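Local coordinates for DMATS type aromatic prenyltransferase (Streptomyces coelicolor, PDB 6ZS0), which probably transfers a dimethylallyl group from dimethylallyl diphosphate to carbon 5 of the indole ring of tryptophan, at residues 101-106 / 115-120; 133-138 / 188-193; 121-126 / 150-155. All blocks are in the same frame, centred on the assembly; numbering follows the deposited sequence.

Contact 1 of 3, residues 101-106 / 115-120; sequences AVRTMA and ALDELL
V102, on helix 91-109, and L116, on the short helix 114-117, supply the apolar part of this contact. Their side chains reach toward each other tip to tip, with V102 CG1 3.9 Å from L116 CD2. V102 CG1 is directed there by its position anti to the backbone N (chi1 173°), while L116 sends its branch out by the same kind of rotation. Both residues are buried. L99, one turn before R103 on its helix, also touches L116 and L120.

The polar part lies toward solvent. R103 stretches from CG to NE as an extended chain and brings NH2 to 3.5 Å from D117 OD1, a long salt bridge. The carboxylate oxygen stands at the edge of the guanidinium, in its plane, whereas the two planes are 72° apart. NH2 also comes within 3.6 Å of L120 CD1, obliquely. R103 was modelled in two conformers and the bridge is described for one of them, so its strength is doubtful.

Helix 91-109 and the one-turn helix 114-117, which follows it in the chain, thus pack with an apolar pair inside and a charged pair outside, in the outer helical layer of an ABBA barrel.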
loop_
_atom_site.group_PDB
_atom_site.type_symbol
_atom_site.label_atom_id
_atom_site.label_comp_id
_atom_site.label_asym_id
_atom_site.label_seq_id
_atom_site.Cartn_x
_atom_site.Cartn_y
_atom_site.Cartn_z
ATOM N N ALA A 101 -4.431 9.920 -15.016
ATOM C CA ALA A 101 -4.224 10.581 -13.701
ATOM C C ALA A 101 -2.725 10.698 -13.462
ATOM O O ALA A 101 -2.284 11.789 -13.045
ATOM C CB ALA A 101 -4.870 9.841 -12.571
ATOM N N VAL A 102 -1.960 9.630 -13.726
ATOM C CA VAL A 102 -0.485 9.663 -13.534
ATOM C C VAL A 102 0.120 10.681 -14.498
ATOM O O VAL A 102 1.017 11.438 -14.092
ATOM C CB VAL A 102 0.133 8.266 -13.689
ATOM C CG1 VAL A 102 1.652 8.292 -13.680
ATOM C CG2 VAL A 102 -0.404 7.337 -12.600
ATOM N N ARG A 103 -0.342 10.727 -15.741
ATOM C CA ARG A 103 0.237 11.692 -16.708
ATOM C C ARG A 103 -0.090 13.117 -16.276
ATOM O O ARG A 103 0.767 13.976 -16.441
ATOM C CB ARG A 103 -0.237 11.376 -18.110
ATOM C CG ARG A 103 0.490 10.171 -18.660
ATOM C CD ARG A 103 -0.102 9.749 -19.953
ATOM N NE ARG A 103 0.737 8.700 -20.487
ATOM C CZ ARG A 103 0.428 7.972 -21.538
ATOM N NH1 ARG A 103 -0.728 8.149 -22.155
ATOM N NH2 ARG A 103 1.286 7.058 -21.956
ATOM N N THR A 104 -1.283 13.366 -15.759
ATOM C CA THR A 104 -1.622 14.697 -15.213
ATOM C C THR A 104 -0.669 15.058 -14.077
ATOM O O THR A 104 -0.157 16.187 -14.029
ATOM C CB THR A 104 -3.087 14.748 -14.807
ATOM O OG1 THR A 104 -3.811 14.497 -16.019
ATOM C CG2 THR A 104 -3.479 16.084 -14.220
ATOM N N MET A 105 -0.370 14.123 -13.191
ATOM C CA MET A 105 0.589 14.404 -12.098
ATOM C C MET A 105 1.962 14.712 -12.699
ATOM O O MET A 105 2.645 15.617 -12.184
ATOM C CB MET A 105 0.685 13.198 -11.167
ATOM C CG MET A 105 -0.594 12.933 -10.438
ATOM S SD MET A 105 -0.471 11.322 -9.563
ATOM C CE MET A 105 -2.181 11.110 -9.077
ATOM N N ALA A 106 2.371 13.982 -13.724
ATOM C CA ALA A 106 3.690 14.167 -14.382
ATOM C C ALA A 106 3.750 15.551 -15.019
ATOM O O ALA A 106 4.849 16.165 -14.940
ATOM C CB ALA A 106 3.972 13.099 -15.390
ATOM N N ALA A 115 10.117 5.085 -17.678
ATOM C CA ALA A 115 10.145 3.725 -17.096
ATOM C C ALA A 115 8.727 3.125 -17.128
ATOM O O ALA A 115 8.574 1.946 -17.468
ATOM C CB ALA A 115 10.708 3.774 -15.701
ATOM N N LEU A 116 7.715 3.915 -16.832
ATOM C CA LEU A 116 6.314 3.441 -16.913
ATOM C C LEU A 116 5.986 3.134 -18.377
ATOM O O LEU A 116 5.427 2.110 -18.637
ATOM C CB LEU A 116 5.388 4.515 -16.333
ATOM C CG LEU A 116 3.910 4.189 -16.370
ATOM C CD1 LEU A 116 3.613 2.855 -15.695
ATOM C CD2 LEU A 116 3.097 5.317 -15.755
ATOM N N ASP A 117 6.341 4.035 -19.292
ATOM C CA ASP A 117 6.021 3.896 -20.734
ATOM C C ASP A 117 6.604 2.603 -21.292
ATOM O O ASP A 117 5.930 1.966 -22.097
ATOM C CB ASP A 117 6.522 5.109 -21.505
ATOM C CG ASP A 117 5.674 6.347 -21.296
ATOM O OD1 ASP A 117 4.522 6.216 -20.810
ATOM O OD2 ASP A 117 6.157 7.433 -21.647
ATOM N N GLU A 118 7.796 2.231 -20.843
ATOM C CA GLU A 118 8.497 0.980 -21.214
ATOM C C GLU A 118 7.643 -0.250 -20.890
ATOM O O GLU A 118 7.899 -1.280 -21.519
ATOM C CB GLU A 118 9.840 0.869 -20.486
ATOM C CG GLU A 118 10.894 1.769 -21.039
ATOM C CD GLU A 118 11.494 1.304 -22.358
ATOM O OE1 GLU A 118 11.191 0.140 -22.793
ATOM O OE2 GLU A 118 12.254 2.090 -22.946
ATOM N N LEU A 119 6.660 -0.145 -19.973
ATOM C CA LEU A 119 5.911 -1.320 -19.426
ATOM C C LEU A 119 4.457 -1.374 -19.889
ATOM O O LEU A 119 3.820 -2.405 -19.617
ATOM C CB LEU A 119 5.929 -1.248 -17.899
ATOM C CG LEU A 119 7.303 -1.309 -17.250
ATOM C CD1 LEU A 119 7.160 -1.425 -15.751
ATOM C CD2 LEU A 119 8.143 -2.442 -17.797
ATOM N N LEU A 120 3.915 -0.331 -20.520
ATOM C CA LEU A 120 2.435 -0.191 -20.657
ATOM C C LEU A 120 1.822 -1.313 -21.498
ATOM O O LEU A 120 0.696 -1.723 -21.191
ATOM C CB LEU A 120 2.097 1.179 -21.248
ATOM C CG LEU A 120 2.341 2.364 -20.321
ATOM C CD1 LEU A 120 1.836 3.626 -20.964
ATOM C CD2 LEU A 120 1.693 2.161 -18.953
#

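Contact 2 of 3, residues 133-138 / 188-193; sequences ALWCAL and YPFLAL
W135 and F190 meet through their rings alone, and the six-carbon end of the indole does the touching. Its corner atom CZ3 is wedged against the outer end of the phenyl ring, 3.5 Å from F190 CE1 and 3.6 Å from F190 CZ. The neighbouring indole carbons sit a little further back, with W135 CE3 4.0 Å from F190 CE1 and W135 CH2 4.1 Å from F190 CZ. The two planes are inclined at 45° and the ring centroids lie 5.4 Å apart, an oblique aromatic pair.

The conformation of W135 explains which end of the indole reaches F190. CG is turned to the side of the backbone N (chi1 -62°), and a small second torsion (chi2 -18°) brings CD1 back over CA, which swings the benzo ring outward, away from its own backbone and toward F190. W135 NE1, on the other ring of the indole, is hydrogen-bonded to E83 OE1, and that bond should restrain the rotation of the side chain. F190 likewise has CG beside its backbone N; its ring is turned nearly perpendicular to the plane of CA, CB and CG, and CE1 and CZ are the atoms that meet the indole. A second ring, Y206, meets F190 edge-to-face.

The pair spans one intervening strand. W135 is on strand 135-139 and F190 is next to L191 of strand 191-195, while strand 147-152 runs between them and is hydrogen-bonded to both strands. The CA atoms of W135 and A192 are accordingly 9.2 Å apart. W135 and F190 project from one face of this sheet, consistent with the lumen of the barrel; L191 and L193 point to the other, where helix 162-175 and L119 cover them.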
loop_
_atom_site.group_PDB
_atom_site.type_symbol
_atom_site.label_atom_id
_atom_site.label_comp_id
_atom_site.label_asym_id
_atom_site.label_seq_id
_atom_site.Cartn_x
_atom_site.Cartn_y
_atom_site.Cartn_z
ATOM N N ALA A 133 -5.934 -2.653 -12.466
ATOM C CA ALA A 133 -5.192 -2.170 -13.643
ATOM C C ALA A 133 -4.073 -1.217 -13.218
ATOM O O ALA A 133 -2.967 -1.359 -13.717
ATOM C CB ALA A 133 -6.139 -1.511 -14.619
ATOM N N LEU A 134 -4.357 -0.262 -12.340
ATOM C CA LEU A 134 -3.345 0.761 -11.968
ATOM C C LEU A 134 -3.769 1.430 -10.686
ATOM O O LEU A 134 -4.880 1.993 -10.619
ATOM C CB LEU A 134 -3.192 1.789 -13.092
ATOM C CG LEU A 134 -2.020 2.765 -12.929
ATOM C CD1 LEU A 134 -1.522 3.191 -14.301
ATOM C CD2 LEU A 134 -2.405 3.972 -12.056
ATOM N N TRP A 135 -2.917 1.373 -9.685
ATOM C CA TRP A 135 -3.060 2.171 -8.461
ATOM C C TRP A 135 -1.868 3.112 -8.400
ATOM O O TRP A 135 -0.828 2.817 -8.979
ATOM C CB TRP A 135 -3.105 1.313 -7.196
ATOM C CG TRP A 135 -4.246 0.349 -7.116
ATOM C CD1 TRP A 135 -5.413 0.350 -7.836
ATOM C CD2 TRP A 135 -4.334 -0.765 -6.214
ATOM N NE1 TRP A 135 -6.212 -0.679 -7.426
ATOM C CE2 TRP A 135 -5.568 -1.381 -6.444
ATOM C CE3 TRP A 135 -3.471 -1.297 -5.260
ATOM C CZ2 TRP A 135 -5.956 -2.521 -5.747
ATOM C CZ3 TRP A 135 -3.862 -2.418 -4.570
ATOM C CH2 TRP A 135 -5.089 -2.993 -4.789
ATOM N N CYS A 136 -2.071 4.200 -7.706
ATOM C CA CYS A 136 -1.057 5.232 -7.471
ATOM C C CYS A 136 -0.916 5.444 -5.967
ATOM O O CYS A 136 -1.937 5.599 -5.291
ATOM C CB CYS A 136 -1.454 6.499 -8.201
ATOM S SG CYS A 136 -0.183 7.772 -8.086
ATOM N N ALA A 137 0.324 5.436 -5.459
ATOM C CA ALA A 137 0.595 5.859 -4.071
ATOM C C ALA A 137 1.358 7.180 -4.118
ATOM O O ALA A 137 2.326 7.302 -4.877
ATOM C CB ALA A 137 1.380 4.828 -3.338
ATOM N N LEU A 138 0.905 8.110 -3.325
ATOM C CA LEU A 138 1.527 9.436 -3.185
ATOM C C LEU A 138 2.185 9.525 -1.804
ATOM O O LEU A 138 1.492 9.340 -0.813
ATOM C CB LEU A 138 0.433 10.480 -3.374
ATOM C CG LEU A 138 -0.194 10.449 -4.772
ATOM C CD1 LEU A 138 -1.533 11.137 -4.819
ATOM C CD2 LEU A 138 0.761 11.046 -5.778
ATOM N N TYR A 188 2.471 -13.239 -7.973
ATOM C CA TYR A 188 3.131 -11.932 -8.186
ATOM C C TYR A 188 2.034 -10.887 -8.213
ATOM O O TYR A 188 1.568 -10.501 -9.292
ATOM C CB TYR A 188 3.940 -11.954 -9.492
ATOM C CG TYR A 188 4.967 -13.039 -9.527
ATOM C CD1 TYR A 188 6.209 -12.862 -8.941
ATOM C CD2 TYR A 188 4.667 -14.268 -10.071
ATOM C CE1 TYR A 188 7.144 -13.883 -8.912
ATOM C CE2 TYR A 188 5.587 -15.298 -10.065
ATOM C CZ TYR A 188 6.824 -15.109 -9.478
ATOM O OH TYR A 188 7.743 -16.126 -9.459
ATOM N N PRO A 189 1.536 -10.437 -7.047
ATOM C CA PRO A 189 0.337 -9.586 -7.035
ATOM C C PRO A 189 0.560 -8.183 -7.611
ATOM O O PRO A 189 -0.394 -7.629 -8.112
ATOM C CB PRO A 189 -0.115 -9.531 -5.579
ATOM C CG PRO A 189 1.099 -9.945 -4.775
ATOM C CD PRO A 189 1.967 -10.816 -5.682
ATOM N N PHE A 190 1.769 -7.642 -7.558
ATOM C CA PHE A 190 2.045 -6.268 -8.033
ATOM C C PHE A 190 3.445 -6.173 -8.580
ATOM O O PHE A 190 4.359 -6.846 -8.042
ATOM C CB PHE A 190 1.966 -5.240 -6.901
ATOM C CG PHE A 190 0.687 -5.282 -6.113
ATOM C CD1 PHE A 190 -0.462 -4.707 -6.606
ATOM C CD2 PHE A 190 0.644 -5.842 -4.845
ATOM C CE1 PHE A 190 -1.641 -4.744 -5.887
ATOM C CE2 PHE A 190 -0.541 -5.891 -4.124
ATOM C CZ PHE A 190 -1.688 -5.344 -4.652
ATOM N N LEU A 191 3.617 -5.350 -9.613
ATOM C CA LEU A 191 4.906 -4.720 -9.893
ATOM C C LEU A 191 4.721 -3.217 -9.771
ATOM O O LEU A 191 3.710 -2.679 -10.318
ATOM C CB LEU A 191 5.377 -5.112 -11.284
ATOM C CG LEU A 191 6.776 -4.633 -11.646
ATOM C CD1 LEU A 191 7.480 -5.708 -12.455
ATOM C CD2 LEU A 191 6.726 -3.326 -12.404
ATOM N N ALA A 192 5.622 -2.559 -9.067
ATOM C CA ALA A 192 5.499 -1.118 -8.816
ATOM C C ALA A 192 6.762 -0.373 -9.281
ATOM O O ALA A 192 7.856 -0.945 -9.288
ATOM C CB ALA A 192 5.208 -0.865 -7.380
ATOM N N LEU A 193 6.563 0.855 -9.700
ATOM C CA LEU A 193 7.658 1.786 -10.084
ATOM C C LEU A 193 7.575 3.023 -9.212
ATOM O O LEU A 193 6.536 3.620 -9.163
ATOM C CB LEU A 193 7.515 2.185 -11.557
ATOM C CG LEU A 193 7.844 1.115 -12.578
ATOM C CD1 LEU A 193 7.658 1.674 -13.994
ATOM C CD2 LEU A 193 9.276 0.623 -12.386
#

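Contact 3 of 3, residues 121-126 / 150-155; sequences DLFLPP and VYLNPA
Helix-on-sheet packing in the ABBA barrel is represented here by F123, at the end of helix 120-123, which lies on L152 at the end of strand 147-152. The two side chains cross at about a right angle. L152 CB sits over one face of the phenyl ring, 4.0 Å from the F123 centroid and 28° off the ring normal, a CH-pi contact whose shortest approach is 3.6 Å from L152 CB to F123 CD2. With CG turned beside its backbone N (chi1 -55°), L152 also lays CD1 along the same ring, 3.7 Å from F123 CD1.

The ring edge meets the chain beyond the strand. N153 O stands near the ring plane, 3.4 Å from F123 CD2, and P154 N is 3.7 Å from F123 CE2. T165 of helix 162-175 and L191 of the adjoining strand also touch F123, which is buried.

Polar groups are joined through water: one molecule donates to F123 O at 2.8 Å and accepts from N153 N at 2.9 Å. N153 OD1 folds forward to take A155 N, closing an Asx turn; the donor lies well above the carbonyl plane (60° out of it). N153 ND2 makes weak hydrogen bonds to G130 O and L132 O.

Chemically, the aromatic face is given to aliphatic carbon while the ring's C-H edge, which carries slight positive charge, faces a carbonyl oxygen. The water supplies partners for two backbone groups at the points where the helix and the strand both end.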
loop_
_atom_site.group_PDB
_atom_site.type_symbol
_atom_site.label_atom_id
_atom_site.label_comp_id
_atom_site.label_asym_id
_atom_site.label_seq_id
_atom_site.Cartn_x
_atom_site.Cartn_y
_atom_site.Cartn_z
ATOM N N ASP A 121 2.490 -1.785 -22.548
ATOM C CA ASP A 121 1.913 -2.874 -23.371
ATOM C C ASP A 121 1.787 -4.150 -22.534
ATOM O O ASP A 121 0.831 -4.924 -22.783
ATOM C CB ASP A 121 2.711 -3.157 -24.630
ATOM C CG ASP A 121 4.137 -3.513 -24.328
ATOM O OD1 ASP A 121 4.822 -2.657 -23.752
ATOM O OD2 ASP A 121 4.530 -4.643 -24.632
ATOM N N LEU A 122 2.699 -4.380 -21.582
ATOM C CA LEU A 122 2.652 -5.584 -20.715
ATOM C C LEU A 122 1.463 -5.469 -19.764
ATOM O O LEU A 122 0.806 -6.499 -19.514
ATOM C CB LEU A 122 3.930 -5.720 -19.894
ATOM C CG LEU A 122 5.218 -6.008 -20.661
ATOM C CD1 LEU A 122 6.401 -5.854 -19.740
ATOM C CD2 LEU A 122 5.196 -7.401 -21.267
ATOM N N PHE A 123 1.214 -4.272 -19.211
ATOM C CA PHE A 123 0.349 -4.111 -18.017
ATOM C C PHE A 123 -1.012 -3.502 -18.347
ATOM O O PHE A 123 -1.912 -3.640 -17.497
ATOM C CB PHE A 123 1.108 -3.357 -16.930
ATOM C CG PHE A 123 2.212 -4.155 -16.295
ATOM C CD1 PHE A 123 3.549 -3.885 -16.576
ATOM C CD2 PHE A 123 1.920 -5.194 -15.422
ATOM C CE1 PHE A 123 4.568 -4.632 -15.996
ATOM C CE2 PHE A 123 2.939 -5.906 -14.824
ATOM C CZ PHE A 123 4.258 -5.638 -15.125
ATOM N N LEU A 124 -1.189 -2.892 -19.526
ATOM C CA LEU A 124 -2.488 -2.304 -19.960
ATOM C C LEU A 124 -2.885 -2.860 -21.327
ATOM O O LEU A 124 -2.988 -2.121 -22.312
ATOM C CB LEU A 124 -2.355 -0.778 -19.984
ATOM C CG LEU A 124 -2.121 -0.116 -18.617
ATOM C CD1 LEU A 124 -2.045 1.392 -18.773
ATOM C CD2 LEU A 124 -3.187 -0.477 -17.594
ATOM N N PRO A 125 -3.084 -4.184 -21.439
ATOM C CA PRO A 125 -3.589 -4.774 -22.675
ATOM C C PRO A 125 -5.104 -4.628 -22.782
ATOM O O PRO A 125 -5.765 -4.210 -21.835
ATOM C CB PRO A 125 -3.216 -6.248 -22.506
ATOM C CG PRO A 125 -3.387 -6.479 -20.995
ATOM C CD PRO A 125 -2.833 -5.197 -20.394
ATOM N N PRO A 126 -5.717 -4.976 -23.930
ATOM C CA PRO A 126 -7.174 -5.104 -23.998
ATOM C C PRO A 126 -7.642 -6.358 -23.234
ATOM O O PRO A 126 -6.857 -7.232 -22.985
ATOM C CB PRO A 126 -7.461 -5.175 -25.512
ATOM C CG PRO A 126 -6.168 -5.696 -26.130
ATOM C CD PRO A 126 -5.053 -5.231 -25.219
ATOM N N VAL A 150 3.632 3.886 -8.874
ATOM C CA VAL A 150 2.556 3.251 -9.663
ATOM C C VAL A 150 2.604 1.747 -9.466
ATOM O O VAL A 150 3.677 1.183 -9.608
ATOM C CB VAL A 150 2.700 3.640 -11.141
ATOM C CG1 VAL A 150 1.635 3.015 -11.993
ATOM C CG2 VAL A 150 2.668 5.150 -11.258
ATOM N N TYR A 151 1.433 1.140 -9.201
ATOM C CA TYR A 151 1.227 -0.312 -8.997
ATOM C C TYR A 151 0.490 -0.874 -10.200
ATOM O O TYR A 151 -0.553 -0.344 -10.558
ATOM C CB TYR A 151 0.425 -0.559 -7.731
ATOM C CG TYR A 151 1.158 -0.259 -6.458
ATOM C CD1 TYR A 151 1.255 1.033 -5.993
ATOM C CD2 TYR A 151 1.752 -1.273 -5.729
ATOM C CE1 TYR A 151 1.933 1.316 -4.812
ATOM C CE2 TYR A 151 2.440 -1.003 -4.558
ATOM C CZ TYR A 151 2.534 0.291 -4.110
ATOM O OH TYR A 151 3.177 0.566 -2.932
ATOM N N LEU A 152 1.077 -1.899 -10.795
ATOM C CA LEU A 152 0.533 -2.595 -11.976
ATOM C C LEU A 152 0.347 -4.074 -11.652
ATOM O O LEU A 152 0.871 -4.535 -10.607
ATOM C CB LEU A 152 1.492 -2.385 -13.140
ATOM C CG LEU A 152 1.832 -0.939 -13.473
ATOM C CD1 LEU A 152 2.995 -0.881 -14.424
ATOM C CD2 LEU A 152 0.615 -0.255 -14.069
ATOM N N ASN A 153 -0.392 -4.776 -12.499
ATOM C CA ASN A 153 -0.910 -6.157 -12.250
ATOM C C ASN A 153 -0.201 -7.186 -13.122
ATOM O O ASN A 153 -0.524 -7.307 -14.302
ATOM C CB ASN A 153 -2.402 -6.199 -12.555
ATOM C CG ASN A 153 -3.014 -7.561 -12.333
ATOM O OD1 ASN A 153 -2.388 -8.453 -11.767
ATOM N ND2 ASN A 153 -4.241 -7.721 -12.790
ATOM N N PRO A 154 0.786 -7.942 -12.595
ATOM C CA PRO A 154 1.447 -8.982 -13.382
ATOM C C PRO A 154 0.486 -10.061 -13.918
ATOM O O PRO A 154 0.880 -10.753 -14.887
ATOM C CB PRO A 154 2.446 -9.563 -12.376
ATOM C CG PRO A 154 2.742 -8.416 -11.465
ATOM C CD PRO A 154 1.390 -7.786 -11.261
ATOM N N ALA A 155 -0.687 -10.251 -13.298
ATOM C CA ALA A 155 -1.696 -11.271 -13.671
ATOM C C ALA A 155 -2.718 -10.705 -14.656
ATOM O O ALA A 155 -3.765 -11.368 -14.857
ATOM C CB ALA A 155 -2.385 -11.818 -12.453
HETATM O O HOH W 1 -1.761 -3.532 -14.729
#

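How the contacts relate
Contacts 2 and 3 interlock in the barrel wall, their centres 9 Å apart: strand 147-152 of contact 3 fills the gap between the segments of contact 2, with probable hydrogen bonds from L152 N to L191 O and from Y151 N to W135 O, both 2.8 Å. Contact 1 lies about 12 Å, centre to centre, from each, on the outer side. It rests on the sheet where L119 CD1 meets L193 CD1 at 3.6 Å and V102 CG2 meets V150 CG2 at 4.0 Å. Contact 1 joins two helices on the outside of the barrel, and contact 3 joins a helix to the sheet. Contact 2 faces the lumen, which in ABBA prenyltransferases houses the active site.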